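Local coordinates for succinate dehydrogenase subunit A (Mycolicibacterium smegmatis, PDB 7D6V) that oxidises succinate to fumarate as the FAD-carrying flavoprotein subunit of a respiratory succinate:quinone oxidoreductase, passing the electrons to its iron-sulfur partner, at the interface of chains A and B. Numbering follows the deposited sequence. Chains: chain A, Succinate dehydrogenase subunit A; chain B, Fumarate reductase iron-sulfur subunit.

Contact 1: the interface of chains A and B. Residues chain A 146, 149-150, 152-153, 162; chain B 112-117.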
ATOM      1  N   GLN A 146      13.756  -3.147   1.255  1.00 12.71           N
ATOM      2  CA  GLN A 146      14.332  -4.359   0.689  1.00 12.71           C
ATOM      3  C   GLN A 146      15.839  -4.237   0.514  1.00 12.71           C
ATOM      4  O   GLN A 146      16.554  -5.238   0.614  1.00 12.71           O
ATOM      5  CB  GLN A 146      13.648  -4.684  -0.635  1.00 12.71           C
ATOM      6  CG  GLN A 146      12.228  -5.178  -0.458  1.00 12.71           C
ATOM      7  CD  GLN A 146      11.410  -5.078  -1.722  1.00 12.71           C
ATOM      8  OE1 GLN A 146      11.857  -4.519  -2.720  1.00 12.71           O
ATOM      9  NE2 GLN A 146      10.201  -5.615  -1.684  1.00 12.71           N
ATOM     10  N   VAL A 149      17.175  -5.105   3.848  1.00 13.83           N
ATOM     11  CA  VAL A 149      17.133  -6.552   4.049  1.00 13.83           C
ATOM     12  C   VAL A 149      18.258  -7.234   3.277  1.00 13.83           C
ATOM     13  O   VAL A 149      18.883  -8.182   3.767  1.00 13.83           O
ATOM     14  CB  VAL A 149      15.750  -7.104   3.660  1.00 13.83           C
ATOM     15  CG1 VAL A 149      15.781  -8.618   3.593  1.00 13.83           C
ATOM     16  CG2 VAL A 149      14.709  -6.640   4.654  1.00 13.83           C
ATOM     17  N   SER A 150      18.541  -6.757   2.064  1.00 14.23           N
ATOM     18  CA  SER A 150      19.658  -7.287   1.290  1.00 14.23           C
ATOM     19  C   SER A 150      20.986  -7.062   2.004  1.00 14.23           C
ATOM     20  O   SER A 150      21.847  -7.954   2.038  1.00 14.23           O
ATOM     21  CB  SER A 150      19.678  -6.634  -0.091  1.00 14.23           C
ATOM     22  OG  SER A 150      20.764  -7.099  -0.867  1.00 14.23           O
ATOM     23  N   GLN A 152      21.520  -6.745   5.217  1.00 15.07           N
ATOM     24  CA  GLN A 152      21.687  -7.653   6.345  1.00 15.07           C
ATOM     25  C   GLN A 152      21.794  -9.113   5.917  1.00 15.07           C
ATOM     26  O   GLN A 152      22.367  -9.913   6.657  1.00 15.07           O
ATOM     27  CB  GLN A 152      20.573  -7.484   7.380  1.00 15.07           C
ATOM     28  CG  GLN A 152      19.178  -7.317   6.871  1.00 15.07           C
ATOM     29  CD  GLN A 152      18.257  -6.786   7.949  1.00 15.07           C
ATOM     30  OE1 GLN A 152      18.712  -6.306   8.985  1.00 15.07           O
ATOM     31  NE2 GLN A 152      16.955  -6.872   7.713  1.00 15.07           N
ATOM     32  N   GLN A 153      21.299  -9.478   4.733  1.00 15.11           N
ATOM     33  CA  GLN A 153      21.620 -10.796   4.186  1.00 15.11           C
ATOM     34  C   GLN A 153      23.112 -10.923   3.897  1.00 15.11           C
ATOM     35  O   GLN A 153      23.725 -11.966   4.167  1.00 15.11           O
ATOM     36  CB  GLN A 153      20.806 -11.058   2.921  1.00 15.11           C
ATOM     37  CG  GLN A 153      19.372 -11.461   3.180  1.00 15.11           C
ATOM     38  CD  GLN A 153      18.513 -11.380   1.939  1.00 15.11           C
ATOM     39  OE1 GLN A 153      18.907 -10.791   0.936  1.00 15.11           O
ATOM     40  NE2 GLN A 153      17.329 -11.970   1.999  1.00 15.11           N
ATOM     41  N   TYR A 162      22.497 -11.489  10.851  1.00 16.27           N
ATOM     42  CA  TYR A 162      21.734 -10.492  10.107  1.00 16.27           C
ATOM     43  C   TYR A 162      21.925  -9.099  10.688  1.00 16.27           C
ATOM     44  O   TYR A 162      22.136  -8.132   9.950  1.00 16.27           O
ATOM     45  CB  TYR A 162      20.248 -10.854  10.104  1.00 16.27           C
ATOM     46  CG  TYR A 162      19.870 -12.015   9.215  1.00 16.27           C
ATOM     47  CD1 TYR A 162      20.070 -11.960   7.844  1.00 16.27           C
ATOM     48  CD2 TYR A 162      19.293 -13.159   9.747  1.00 16.27           C
ATOM     49  CE1 TYR A 162      19.719 -13.017   7.029  1.00 16.27           C
ATOM     50  CE2 TYR A 162      18.937 -14.218   8.943  1.00 16.27           C
ATOM     51  CZ  TYR A 162      19.152 -14.144   7.586  1.00 16.27           C
ATOM     52  OH  TYR A 162      18.799 -15.200   6.782  1.00 16.27           O
TER
ATOM     53  N   ALA B 112      10.930 -12.440   5.353  1.00 14.81           N
ATOM     54  CA  ALA B 112      11.367 -11.461   4.365  1.00 14.81           C
ATOM     55  C   ALA B 112      12.868 -11.522   4.112  1.00 14.81           C
ATOM     56  O   ALA B 112      13.313 -11.215   3.001  1.00 14.81           O
ATOM     57  CB  ALA B 112      10.966 -10.056   4.809  1.00 14.81           C
ATOM     58  N   ARG B 113      13.664 -11.907   5.108  1.00 15.62           N
ATOM     59  CA  ARG B 113      15.112 -11.908   4.961  1.00 15.62           C
ATOM     60  C   ARG B 113      15.680 -13.293   4.678  1.00 15.62           C
ATOM     61  O   ARG B 113      16.893 -13.491   4.791  1.00 15.62           O
ATOM     62  CB  ARG B 113      15.781 -11.298   6.191  1.00 15.62           C
ATOM     63  CG  ARG B 113      15.356 -11.864   7.517  1.00 15.62           C
ATOM     64  CD  ARG B 113      15.645 -10.858   8.611  1.00 15.62           C
ATOM     65  NE  ARG B 113      16.062 -11.493   9.856  1.00 15.62           N
ATOM     66  CZ  ARG B 113      16.469 -10.826  10.928  1.00 15.62           C
ATOM     67  NH1 ARG B 113      16.520  -9.502  10.905  1.00 15.62           N
ATOM     68  NH2 ARG B 113      16.833 -11.481  12.021  1.00 15.62           N
ATOM     69  N   GLN B 114      14.834 -14.253   4.315  1.00 15.96           N
ATOM     70  CA  GLN B 114      15.311 -15.530   3.802  1.00 15.96           C
ATOM     71  C   GLN B 114      15.305 -15.592   2.283  1.00 15.96           C
ATOM     72  O   GLN B 114      16.058 -16.383   1.709  1.00 15.96           O
ATOM     73  CB  GLN B 114      14.466 -16.681   4.357  1.00 15.96           C
ATOM     74  CG  GLN B 114      14.614 -16.890   5.851  1.00 15.96           C
ATOM     75  CD  GLN B 114      13.561 -17.820   6.416  1.00 15.96           C
ATOM     76  OE1 GLN B 114      12.732 -18.355   5.685  1.00 15.96           O
ATOM     77  NE2 GLN B 114      13.592 -18.018   7.727  1.00 15.96           N
ATOM     78  N   ILE B 115      14.490 -14.777   1.630  1.00 15.42           N
ATOM     79  CA  ILE B 115      14.422 -14.766   0.168  1.00 15.42           C
ATOM     80  C   ILE B 115      15.614 -13.983  -0.376  1.00 15.42           C
ATOM     81  O   ILE B 115      15.877 -12.868   0.101  1.00 15.42           O
ATOM     82  CB  ILE B 115      13.107 -14.156  -0.300  1.00 15.42           C
ATOM     83  CG1 ILE B 115      11.928 -14.975   0.217  1.00 15.42           C
ATOM     84  CG2 ILE B 115      13.063 -14.071  -1.818  1.00 15.42           C
ATOM     85  CD1 ILE B 115      10.604 -14.443  -0.228  1.00 15.42           C
ATOM     86  N   PRO B 116      16.352 -14.525  -1.344  1.00 15.56           N
ATOM     87  CA  PRO B 116      17.439 -13.755  -1.958  1.00 15.56           C
ATOM     88  C   PRO B 116      16.912 -12.479  -2.592  1.00 15.56           C
ATOM     89  O   PRO B 116      15.837 -12.456  -3.192  1.00 15.56           O
ATOM     90  CB  PRO B 116      18.005 -14.715  -3.009  1.00 15.56           C
ATOM     91  CG  PRO B 116      17.601 -16.060  -2.545  1.00 15.56           C
ATOM     92  CD  PRO B 116      16.270 -15.888  -1.887  1.00 15.56           C
ATOM     93  N   SER B 117      17.687 -11.410  -2.458  1.00 15.98           N
ATOM     94  CA  SER B 117      17.248 -10.094  -2.882  1.00 15.98           C
ATOM     95  C   SER B 117      17.550  -9.879  -4.361  1.00 15.98           C
ATOM     96  O   SER B 117      18.079 -10.753  -5.051  1.00 15.98           O
ATOM     97  CB  SER B 117      17.903  -9.021  -2.021  1.00 15.98           C
ATOM     98  OG  SER B 117      17.418  -9.081  -0.692  1.00 15.98           O
TER
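A:Gln153 holds CG anti to its carbonyl carbon (chi1 -78°) and runs on extended beyond CG, which carries its amide off flavoprotein helix 136-159 into the loop B:113-117 of the iron-sulfur subunit, at an interface between two subunits of the succinate dehydrogenase complex. B:Arg113 starts from the crowded position, CG between backbone N and carbonyl carbon (chi1 51°), and bends at chi3, which together send its guanidinium to A:Tyr162. The two ends of the A:Gln153 amide read different groups. Its carbonyl OE1 accepts from the hydroxyl of B:Ser117, OG to OE1 2.8 Å, with the donor above the carbonyl plane. Its NE2 donates to the backbone carbonyl of B:Ile115, NE2 to O 2.6 Å; here the acceptor lies near the amide plane, although NE2 approaches from above the plane of the peptide carbonyl. A weak bond from NE2 to B:Arg113 O, 3.2 Å, adds a second backbone acceptor. Gripped at both ends, the amide should be fixed in its rotation, and it ties together three positions of a loop with no helix or strand of its own. At the other flank B:Arg113 and A:Tyr162 reach toward each other tip to tip. NE stands over the ring, 4.1 Å from its centroid, a cation-pi contact with the guanidinium and ring planes tilted by 34°. A:Tyr162 CB lies over the centre of the opposing guanidinium. Beside the amide, A:Val149 turns CG1 anti to its backbone N and sets it 3.6 Å from B:Arg113 CA, with the carbonyl of B:Ala112 equally near. Beyond the amide, one helical turn further back, A:Ser150 CB rests 3.5 Å from B:Ser117 CB.

Contact 2: the interface of chains A and B. Residues chain A 40, 44-45, 49, 214, 222-224; chain B 52-54, 56.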
ATOM      1  N   SER A  40       6.191   2.953  14.040  1.00 14.86           N
ATOM      2  CA  SER A  40       5.254   2.051  13.394  1.00 14.86           C
ATOM      3  C   SER A  40       5.975   0.769  12.984  1.00 14.86           C
ATOM      4  O   SER A  40       7.130   0.536  13.349  1.00 14.86           O
ATOM      5  CB  SER A  40       4.595   2.749  12.201  1.00 14.86           C
ATOM      6  OG  SER A  40       5.564   3.256  11.304  1.00 14.86           O
ATOM      7  N   LYS A  44       6.091   1.077   6.981  1.00 14.25           N
ATOM      8  CA  LYS A  44       4.742   1.628   7.054  1.00 14.25           C
ATOM      9  C   LYS A  44       4.748   3.100   7.453  1.00 14.25           C
ATOM     10  O   LYS A  44       3.796   3.586   8.063  1.00 14.25           O
ATOM     11  CB  LYS A  44       3.883   0.817   8.021  1.00 14.25           C
ATOM     12  CG  LYS A  44       3.821  -0.659   7.698  1.00 14.25           C
ATOM     13  CD  LYS A  44       2.569  -1.292   8.263  1.00 14.25           C
ATOM     14  CE  LYS A  44       2.469  -2.750   7.872  1.00 14.25           C
ATOM     15  NZ  LYS A  44       2.701  -2.945   6.422  1.00 14.25           N
ATOM     16  N   ALA A  45       5.809   3.822   7.112  1.00 15.53           N
ATOM     17  CA  ALA A  45       5.894   5.239   7.421  1.00 15.53           C
ATOM     18  C   ALA A  45       5.010   6.049   6.474  1.00 15.53           C
ATOM     19  O   ALA A  45       4.465   5.535   5.497  1.00 15.53           O
ATOM     20  CB  ALA A  45       7.340   5.717   7.344  1.00 15.53           C
ATOM     21  N   MET A  49       2.217   7.094   1.561  1.00 18.15           N
ATOM     22  CA  MET A  49       1.007   7.774   1.118  1.00 18.15           C
ATOM     23  C   MET A  49       1.230   8.679  -0.085  1.00 18.15           C
ATOM     24  O   MET A  49       0.252   9.086  -0.717  1.00 18.15           O
ATOM     25  CB  MET A  49       0.416   8.587   2.271  1.00 18.15           C
ATOM     26  CG  MET A  49       0.089   7.761   3.499  1.00 18.15           C
ATOM     27  SD  MET A  49      -0.691   8.721   4.806  1.00 18.15           S
ATOM     28  CE  MET A  49      -2.335   8.919   4.132  1.00 18.15           C
ATOM     29  N   LYS A 214      -0.619  16.194  13.265  1.00 19.80           N
ATOM     30  CA  LYS A 214      -1.638  15.778  14.223  1.00 19.80           C
ATOM     31  C   LYS A 214      -2.009  16.869  15.214  1.00 19.80           C
ATOM     32  O   LYS A 214      -2.876  16.641  16.062  1.00 19.80           O
ATOM     33  CB  LYS A 214      -1.189  14.528  14.982  1.00 19.80           C
ATOM     34  CG  LYS A 214      -1.151  13.280  14.131  1.00 19.80           C
ATOM     35  CD  LYS A 214      -2.342  13.228  13.187  1.00 19.80           C
ATOM     36  CE  LYS A 214      -3.438  12.323  13.713  1.00 19.80           C
ATOM     37  NZ  LYS A 214      -4.412  11.966  12.646  1.00 19.80           N
ATOM     38  N   SER A 222      -0.360  11.202   9.066  1.00 18.78           N
ATOM     39  CA  SER A 222      -0.526   9.906   9.701  1.00 18.78           C
ATOM     40  C   SER A 222      -0.677  10.041  11.214  1.00 18.78           C
ATOM     41  O   SER A 222      -0.551  11.122  11.790  1.00 18.78           O
ATOM     42  CB  SER A 222       0.664   9.001   9.383  1.00 18.78           C
ATOM     43  OG  SER A 222       0.958   9.003   7.999  1.00 18.78           O
ATOM     44  N   TRP A 223      -0.943   8.901  11.857  1.00 16.22           N
ATOM     45  CA  TRP A 223      -1.005   8.843  13.314  1.00 16.22           C
ATOM     46  C   TRP A 223       0.310   9.266  13.957  1.00 16.22           C
ATOM     47  O   TRP A 223       0.313   9.791  15.075  1.00 16.22           O
ATOM     48  CB  TRP A 223      -1.382   7.426  13.753  1.00 16.22           C
ATOM     49  CG  TRP A 223      -0.975   7.085  15.152  1.00 16.22           C
ATOM     50  CD1 TRP A 223      -1.648   7.383  16.297  1.00 16.22           C
ATOM     51  CD2 TRP A 223       0.207   6.382  15.553  1.00 16.22           C
ATOM     52  NE1 TRP A 223      -0.961   6.911  17.386  1.00 16.22           N
ATOM     53  CE2 TRP A 223       0.182   6.293  16.955  1.00 16.22           C
ATOM     54  CE3 TRP A 223       1.284   5.822  14.861  1.00 16.22           C
ATOM     55  CZ2 TRP A 223       1.191   5.666  17.680  1.00 16.22           C
ATOM     56  CZ3 TRP A 223       2.282   5.201  15.581  1.00 16.22           C
ATOM     57  CH2 TRP A 223       2.230   5.129  16.975  1.00 16.22           C
ATOM     58  N   GLU A 224       1.427   9.062  13.268  1.00 17.40           N
ATOM     59  CA  GLU A 224       2.750   9.257  13.841  1.00 17.40           C
ATOM     60  C   GLU A 224       3.267  10.685  13.715  1.00 17.40           C
ATOM     61  O   GLU A 224       4.345  10.983  14.237  1.00 17.40           O
ATOM     62  CB  GLU A 224       3.741   8.294  13.185  1.00 17.40           C
ATOM     63  CG  GLU A 224       4.005   8.585  11.719  1.00 17.40           C
ATOM     64  CD  GLU A 224       4.595   7.399  10.986  1.00 17.40           C
ATOM     65  OE1 GLU A 224       4.904   7.534   9.785  1.00 17.40           O
ATOM     66  OE2 GLU A 224       4.748   6.329  11.609  1.00 17.40           O
TER
ATOM     67  N   TRP B  52      -3.166   1.396  14.119  1.00 15.58           N
ATOM     68  CA  TRP B  52      -3.376   2.032  12.826  1.00 15.58           C
ATOM     69  C   TRP B  52      -2.258   3.037  12.572  1.00 15.58           C
ATOM     70  O   TRP B  52      -1.607   3.512  13.505  1.00 15.58           O
ATOM     71  CB  TRP B  52      -4.722   2.758  12.782  1.00 15.58           C
ATOM     72  CG  TRP B  52      -4.776   3.899  13.742  1.00 15.58           C
ATOM     73  CD1 TRP B  52      -4.785   3.826  15.100  1.00 15.58           C
ATOM     74  CD2 TRP B  52      -4.804   5.290  13.415  1.00 15.58           C
ATOM     75  NE1 TRP B  52      -4.824   5.084  15.641  1.00 15.58           N
ATOM     76  CE2 TRP B  52      -4.838   6.002  14.625  1.00 15.58           C
ATOM     77  CE3 TRP B  52      -4.809   6.002  12.213  1.00 15.58           C
ATOM     78  CZ2 TRP B  52      -4.879   7.391  14.671  1.00 15.58           C
ATOM     79  CZ3 TRP B  52      -4.847   7.378  12.261  1.00 15.58           C
ATOM     80  CH2 TRP B  52      -4.883   8.058  13.480  1.00 15.58           C
ATOM     81  N   ASN B  53      -2.015   3.350  11.303  1.00 16.52           N
ATOM     82  CA  ASN B  53      -1.057   4.430  11.073  1.00 16.52           C
ATOM     83  C   ASN B  53      -1.546   5.517  10.127  1.00 16.52           C
ATOM     84  O   ASN B  53      -1.328   6.697  10.400  1.00 16.52           O
ATOM     85  CB  ASN B  53       0.263   3.867  10.531  1.00 16.52           C
ATOM     86  CG  ASN B  53       1.372   4.899  10.524  1.00 16.52           C
ATOM     87  OD1 ASN B  53       1.318   5.885  11.252  1.00 16.52           O
ATOM     88  ND2 ASN B  53       2.377   4.680   9.690  1.00 16.52           N
ATOM     89  N   CYS B  54      -2.131   5.153   8.994  1.00 17.96           N
ATOM     90  CA  CYS B  54      -2.540   6.174   8.030  1.00 17.96           C
ATOM     91  C   CYS B  54      -4.035   6.439   7.938  1.00 17.96           C
ATOM     92  O   CYS B  54      -4.460   7.573   7.723  1.00 17.96           O
ATOM     93  CB  CYS B  54      -1.990   5.837   6.640  1.00 17.96           C
ATOM     94  SG  CYS B  54      -2.898   4.533   5.775  1.00 17.96           S
ATOM     95  N   ALA B  56      -6.090   5.523   5.568  1.00 19.98           N
ATOM     96  CA  ALA B  56      -6.520   5.781   4.199  1.00 19.98           C
ATOM     97  C   ALA B  56      -6.295   4.605   3.252  1.00 19.98           C
ATOM     98  O   ALA B  56      -6.257   4.815   2.034  1.00 19.98           O
ATOM     99  CB  ALA B  56      -5.807   7.017   3.644  1.00 19.98           C
TER
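The indoles of A:Trp223 and B:Trp52 cross obliquely, their planes 59° apart in an edge-to-face pair whose five-membered rings have centroids 4.9 Å from each other. The A:Trp223 methylene sits on a face of B:Trp52: CB lies 3.6 Å from the centroid of the six-membered ring, a CH-pi contact. B:Trp52 in turn places its backbone O over one face of A:Trp223, toward the rim, so each tryptophan has part of the other above its ring. The B:Asn53 amide stands at about a right angle to the A:Trp223 indole, with OD1 at the ring edge and in its plane. Having CG anti to the backbone N (chi1 -169°), the asparagine sends its amide between A:Lys44 and A:Glu224. ND2 donates to the backbone O of A:Lys44, which lies in the amide plane and is met nearly along its C=O axis; the bond is strongly bent at the hydrogen and modelled very short, so its length carries little weight. On the main chain, A:Trp223 N donates to B:Asn53 O at 2.7 Å, almost straight (178° at H) and in the carbonyl plane. Thus B:Asn53 is held through both backbone and side chain. The A:Glu224 carboxylate crosses the asparagine amide obliquely and is itself positioned by A:Ser40, whose OG donates to the syn lone pair of OE2 at 3.2 Å. B:Cys54, a cysteine of the ferredoxin-type motif that ligates the [2Fe-2S] cluster, accepts at SG from B:Ala56 N, 3.3 Å away, which helps position the sulfur. It presents its CB to A:Met49, SD to CB 3.7 Å; the thioether bends at chi3 so that its methyl CE also reaches B:Ala56 CB, 4.0 Å away.

About 25 Å separates the C-alpha centres of contact 1 and contact 2, and they have no residue in common. Contact 1 uses helix 136-159 of the flavoprotein against the stretch just after helix 107-112 of the iron-sulfur subunit, whereas contact 2 joins mainly loops and short 3-10 turns to the segment around the [2Fe-2S] cluster. Two such distant anchor points should resist rocking of one subunit on the other. Contact 2 lies where electrons would pass from flavin to the first cluster, so the remote hold of contact 1 plausibly helps to keep that spacing constant.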